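Uncharacterized conserved protein (Methanopyrus kandleri AV19, PDB 2QYA) is of unknown function, a conserved archaeal protein of the DUF424 family that assembles from two copies of the chain. Local coordinates at residues 28-33 with 37-42; 54-59 with 82-87. The protein carries 2 engineered substitutions. All coordinates share one frame; numbering follows the deposited sequence.

Contact 1 of 2, residues 28-33 with 37-42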
loop_
_atom_site.group_PDB
_atom_site.type_symbol
_atom_site.label_atom_id
_atom_site.label_comp_id
_atom_site.label_asym_id
_atom_site.label_seq_id
_atom_site.Cartn_x
_atom_site.Cartn_y
_atom_site.Cartn_z
ATOM N N GLY A 28 -9.588 -9.370 15.472
ATOM C CA GLY A 28 -10.956 -9.218 15.961
ATOM C C GLY A 28 -11.138 -8.468 17.272
ATOM O O GLY A 28 -12.189 -8.577 17.904
ATOM N N VAL A 29 -10.131 -7.714 17.700
ATOM C CA VAL A 29 -10.253 -6.907 18.921
ATOM C C VAL A 29 -10.513 -5.433 18.559
ATOM O O VAL A 29 -10.401 -5.042 17.394
ATOM C CB VAL A 29 -9.024 -7.095 19.875
ATOM C CG1 VAL A 29 -7.967 -6.047 19.627
ATOM C CG2 VAL A 29 -9.453 -7.052 21.324
ATOM N N GLU A 30 -10.908 -4.636 19.547
ATOM C CA GLU A 30 -11.087 -3.201 19.349
ATOM C C GLU A 30 -10.136 -2.404 20.228
ATOM O O GLU A 30 -10.005 -2.664 21.427
ATOM C CB GLU A 30 -12.538 -2.774 19.583
ATOM C CG GLU A 30 -13.466 -3.170 18.438
ATOM C CD GLU A 30 -14.802 -2.430 18.446
ATOM O OE1 GLU A 30 -14.936 -1.393 19.151
ATOM O OE2 GLU A 30 -15.719 -2.899 17.726
ATOM N N LEU A 31 -9.448 -1.453 19.614
ATOM C CA LEU A 31 -8.512 -0.622 20.343
ATOM C C LEU A 31 -8.993 0.810 20.312
ATOM O O LEU A 31 -9.350 1.343 19.254
ATOM C CB LEU A 31 -7.095 -0.723 19.764
ATOM C CG LEU A 31 -6.469 -2.091 19.463
ATOM C CD1 LEU A 31 -5.109 -1.883 18.822
ATOM C CD2 LEU A 31 -6.347 -2.949 20.718
ATOM N N LYS A 32 -9.005 1.423 21.487
ATOM C CA LYS A 32 -9.424 2.802 21.635
ATOM C C LYS A 32 -8.202 3.658 21.915
ATOM O O LYS A 32 -7.367 3.295 22.740
ATOM C CB LYS A 32 -10.453 2.925 22.763
ATOM C CG LYS A 32 -11.907 2.765 22.310
ATOM C CD LYS A 32 -12.870 2.712 23.505
ATOM C CE LYS A 32 -14.234 3.357 23.203
ATOM N NZ LYS A 32 -14.984 2.692 22.083
ATOM N N TYR A 33 -8.075 4.779 21.212
ATOM C CA TYR A 33 -6.996 5.715 21.508
ATOM C C TYR A 33 -7.331 7.152 21.076
ATOM O O TYR A 33 -7.703 7.403 19.923
ATOM C CB TYR A 33 -5.648 5.208 20.949
ATOM C CG TYR A 33 -5.312 5.666 19.548
ATOM C CD1 TYR A 33 -6.050 5.229 18.450
ATOM C CD2 TYR A 33 -4.248 6.543 19.326
ATOM C CE1 TYR A 33 -5.742 5.662 17.170
ATOM C CE2 TYR A 33 -3.932 6.981 18.050
ATOM C CZ TYR A 33 -4.682 6.540 16.979
ATOM O OH TYR A 33 -4.370 6.975 15.714
ATOM N N THR A 37 -11.516 4.560 17.465
ATOM C CA THR A 37 -11.822 3.136 17.597
ATOM C C THR A 37 -11.155 2.451 16.429
ATOM O O THR A 37 -11.505 2.699 15.270
ATOM C CB THR A 37 -13.333 2.843 17.510
ATOM O OG1 THR A 37 -14.083 4.004 17.894
ATOM C CG2 THR A 37 -13.703 1.652 18.392
ATOM N N LEU A 38 -10.169 1.618 16.726
ATOM C CA LEU A 38 -9.607 0.762 15.703
ATOM C C LEU A 38 -10.223 -0.623 15.820
ATOM O O LEU A 38 -10.183 -1.254 16.872
ATOM C CB LEU A 38 -8.068 0.714 15.762
ATOM C CG LEU A 38 -7.356 -0.209 14.749
ATOM C CD1 LEU A 38 -7.709 0.089 13.277
ATOM C CD2 LEU A 38 -5.838 -0.229 14.943
ATOM N N HIS A 39 -10.816 -1.063 14.720
ATOM C CA HIS A 39 -11.301 -2.432 14.572
ATOM C C HIS A 39 -10.212 -3.258 13.889
ATOM O O HIS A 39 -9.873 -3.004 12.734
ATOM C CB HIS A 39 -12.590 -2.442 13.735
ATOM C CG HIS A 39 -13.593 -1.416 14.167
ATOM N ND1 HIS A 39 -13.689 -0.175 13.576
ATOM C CD2 HIS A 39 -14.530 -1.440 15.146
ATOM C CE1 HIS A 39 -14.651 0.516 14.162
ATOM N NE2 HIS A 39 -15.179 -0.230 15.117
ATOM N N ILE A 40 -9.643 -4.218 14.611
ATOM C CA ILE A 40 -8.643 -5.113 14.014
ATOM C C ILE A 40 -9.402 -6.186 13.214
ATOM O O ILE A 40 -9.501 -7.346 13.622
ATOM C CB ILE A 40 -7.663 -5.743 15.055
ATOM C CG1 ILE A 40 -7.385 -4.806 16.231
ATOM C CG2 ILE A 40 -6.366 -6.138 14.411
ATOM C CD1 ILE A 40 -6.852 -3.429 15.880
ATOM N N SER A 41 -9.930 -5.763 12.064
ATOM C CA SER A 41 -10.910 -6.536 11.291
ATOM C C SER A 41 -10.265 -7.524 10.345
ATOM O O SER A 41 -9.230 -7.233 9.753
ATOM C CB SER A 41 -11.844 -5.599 10.500
ATOM O OG SER A 41 -11.188 -5.006 9.383
ATOM N N GLU A 42 -10.921 -8.676 10.206
ATOM C CA GLU A 42 -10.470 -9.795 9.374
ATOM C C GLU A 42 -10.102 -9.423 7.932
ATOM O O GLU A 42 -9.046 -9.852 7.439
ATOM C CB GLU A 42 -11.479 -10.958 9.413
ATOM C CG GLU A 42 -11.341 -11.957 8.253
ATOM C CD GLU A 42 -11.455 -13.440 8.670
ATOM O OE1 GLU A 42 -11.413 -13.747 9.892
ATOM O OE2 GLU A 42 -11.560 -14.300 7.751
#

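Contact 2 of 2, residues 54-59 with 82-87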
loop_
_atom_site.group_PDB
_atom_site.type_symbol
_atom_site.label_atom_id
_atom_site.label_comp_id
_atom_site.label_asym_id
_atom_site.label_seq_id
_atom_site.Cartn_x
_atom_site.Cartn_y
_atom_site.Cartn_z
ATOM N N ARG A 54 10.078 -17.158 11.232
ATOM C CA ARG A 54 9.704 -17.350 9.829
ATOM C C ARG A 54 9.119 -16.075 9.223
ATOM O O ARG A 54 9.360 -15.789 8.058
ATOM C CB ARG A 54 8.753 -18.546 9.629
ATOM C CG ARG A 54 8.781 -19.067 8.175
ATOM C CD ARG A 54 7.938 -20.348 7.902
ATOM N NE ARG A 54 7.901 -20.720 6.469
ATOM C CZ ARG A 54 8.949 -21.122 5.730
ATOM N NH1 ARG A 54 8.775 -21.448 4.441
ATOM N NH2 ARG A 54 10.177 -21.195 6.252
ATOM N N ALA A 55 8.362 -15.320 10.005
ATOM C CA ALA A 55 7.852 -14.031 9.517
ATOM C C ALA A 55 9.001 -13.068 9.156
ATOM O O ALA A 55 9.020 -12.513 8.054
ATOM C CB ALA A 55 6.886 -13.407 10.520
ATOM N N ALA A 56 9.974 -12.929 10.065
ATOM C CA ALA A 56 11.178 -12.122 9.826
ATOM C C ALA A 56 11.908 -12.496 8.547
ATOM O O ALA A 56 12.340 -11.615 7.789
ATOM C CB ALA A 56 12.135 -12.181 11.031
ATOM N N LYS A 57 12.030 -13.804 8.295
ATOM C CA LYS A 57 12.673 -14.284 7.068
ATOM C C LYS A 57 11.880 -13.841 5.826
ATOM O O LYS A 57 12.466 -13.308 4.883
ATOM C CB LYS A 57 12.863 -15.802 7.127
ATOM C CG LYS A 57 13.313 -16.457 5.839
ATOM C CD LYS A 57 13.807 -17.900 6.064
ATOM C CE LYS A 57 14.140 -18.602 4.725
ATOM N NZ LYS A 57 12.881 -19.017 3.993
ATOM N N LYS A 58 10.563 -14.053 5.830
ATOM C CA LYS A 58 9.716 -13.656 4.692
ATOM C C LYS A 58 9.725 -12.140 4.434
ATOM O O LYS A 58 9.669 -11.700 3.290
ATOM C CB LYS A 58 8.272 -14.155 4.848
ATOM C CG LYS A 58 7.856 -15.284 3.871
ATOM C CD LYS A 58 8.580 -16.621 4.154
ATOM C CE LYS A 58 8.067 -17.814 3.258
ATOM N NZ LYS A 58 6.656 -18.250 3.575
ATOM N N ILE A 59 9.751 -11.367 5.506
ATOM C CA ILE A 59 9.800 -9.904 5.433
ATOM C C ILE A 59 11.100 -9.454 4.790
ATOM O O ILE A 59 11.070 -8.704 3.828
ATOM C CB ILE A 59 9.541 -9.237 6.837
ATOM C CG1 ILE A 59 8.117 -8.745 6.919
ATOM C CG2 ILE A 59 10.434 -8.065 7.087
ATOM C CD1 ILE A 59 7.142 -9.805 6.890
ATOM N N CYS A 82 5.937 -6.243 15.958
ATOM C CA CYS A 82 6.967 -5.211 15.861
ATOM C C CYS A 82 8.361 -5.787 16.092
ATOM O O CYS A 82 9.341 -5.349 15.460
ATOM C CB CYS A 82 6.641 -4.036 16.769
ATOM S SG CYS A 82 5.175 -3.185 16.156
ATOM N N SER A 83 8.432 -6.805 16.948
ATOM C CA SER A 83 9.688 -7.502 17.216
ATOM C C SER A 83 10.162 -8.224 15.968
ATOM O O SER A 83 11.355 -8.369 15.751
ATOM C CB SER A 83 9.535 -8.477 18.399
ATOM O OG SER A 83 9.120 -9.756 17.944
ATOM N N VAL A 84 9.213 -8.659 15.139
ATOM C CA VAL A 84 9.526 -9.219 13.821
ATOM C C VAL A 84 10.182 -8.176 12.931
ATOM O O VAL A 84 11.158 -8.468 12.244
ATOM C CB VAL A 84 8.255 -9.785 13.100
ATOM C CG1 VAL A 84 8.565 -10.100 11.624
ATOM C CG2 VAL A 84 7.744 -11.051 13.816
ATOM N N VAL A 85 9.630 -6.963 12.916
ATOM C CA VAL A 85 10.195 -5.904 12.080
ATOM C C VAL A 85 11.636 -5.582 12.526
ATOM O O VAL A 85 12.521 -5.427 11.684
ATOM C CB VAL A 85 9.302 -4.647 12.073
ATOM C CG1 VAL A 85 9.933 -3.560 11.211
ATOM C CG2 VAL A 85 7.888 -4.994 11.571
ATOM N N VAL A 86 11.856 -5.531 13.844
ATOM C CA VAL A 86 13.185 -5.299 14.445
ATOM C C VAL A 86 14.114 -6.456 14.084
ATOM O O VAL A 86 15.256 -6.250 13.632
ATOM C CB VAL A 86 13.120 -5.128 16.029
ATOM C CG1 VAL A 86 14.526 -4.975 16.668
ATOM C CG2 VAL A 86 12.288 -3.975 16.422
ATOM N N ASP A 87 13.625 -7.683 14.251
ATOM C CA ASP A 87 14.496 -8.824 14.014
ATOM C C ASP A 87 14.852 -9.020 12.560
ATOM O O ASP A 87 15.831 -9.700 12.242
ATOM C CB ASP A 87 13.909 -10.110 14.572
ATOM C CG ASP A 87 14.944 -10.944 15.263
ATOM O OD1 ASP A 87 14.946 -10.936 16.517
ATOM O OD2 ASP A 87 15.777 -11.575 14.570
#

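Contact 1 of 2, residues 28-33 with 37-42
Glu30 and His39 face each other across two antiparallel strands and run out side by side from the same face of the hairpin. The carboxylate of Glu30 meets the imidazole at its edge: OE2 lies in the ring plane, 3.2 Å from His39 CD2, while the planes of the two groups stand 85° apart. The nearest ring atom is thus a carbon, and the approach is consistent with a weak C-H to oxygen attraction, with NE2 farther away. The other carboxylate oxygen, OE1, rests against the methyl CG2 of Thr37, which shares this face.

The reverse face is apolar. Ile40 has CG1 anti to its carbonyl carbon (chi1 -32°), which lays the branch over the opposite segment. There CG1 touches Val29 CG1 at 3.7 Å, the two side chains pointing the same way, and CD1 reaches Leu31 CD1 at 3.8 Å, coming in at a slant. Leu38 is a looser neighbour of Leu31 and also packs on Tyr45, as Ile40 does; Leu38 and His39 both lie against Glu69 of the second subunit.

The backbone is tied by the reciprocal Leu31–Leu38 pair, Leu31 N to Leu38 O at 2.8 Å and Leu38 N to Leu31 O at 2.7 Å. Ile40 N bonds to Val29 O, and Gly28 N to Ile40 O, beyond the regular pairing, where the chain bends in an inverse gamma turn centred on Ile40. Strands 30-33 and 36-39, successive in the chain, form a two-stranded antiparallel beta hairpin, partly buried, with loops of its own chain against the apolar face.

Contact 2 of 2, residues 54-59 with 82-87
Helix-to-helix packing on a beta sheet is illustrated here by helix 52-66 and helix 79-87, whose segments 54-59 and 82-87 cross at -54° with their axes only 8.6 Å apart. Small side chains make such closeness possible. Val84 is the projecting residue, and it meets a surface built from Ala55 and Ala56.

Its branch CG1, anti to the backbone N (chi1 169°), reaches the first helix at the junction of the two alanines. There it lies 3.5 Å from Ala56 N and 3.9 Å from Ala55 CB, so the methyl rests on the main chain as much as on the side chains. CG2, the second branch, also faces Ala55 CB, at 4.1 Å. Ala56 CB in turn leans toward the backbone of the other helix, 4.0 Å from Val84 O. At the margin the same methyl comes near Asp87 CB, a looser approach at 4.5 Å. No hydrogen bond links the segments; the contact is one of van der Waals packing.

Beneath the crossing, Leu21 of strand 16-23 touches Ala55, Ile59, Val84 and Val85, so one sheet residue serves both helices. Helix 52-66 further rests on strand 6-13 through Val6 and Leu8, whereas Val85 of helix 79-87 reaches Val105 and Met107 of strand 103-109, so the pair spans the sheet from strand 6-13 to strand 103-109.

Compared side by side, the two contacts illustrate backbone pairing at one place and van der Waals packing alone at another in a small protein of helices and a mixed sheet. The centre of contact 1 lies about 17 Å from the centre of the chain; it is partly buried and joins neighbouring strands of a local hairpin through amide bonds, with charged and polar groups on one face. The centre of contact 2, about 8 Å from the chain centre, is buried and its segments share no hydrogen bonds; its helices flank strand 71-77 in the chain. The nearest atoms of contact 1 and contact 2 are about 11 Å apart. The second subunit meets the hairpin but touches neither helix segment.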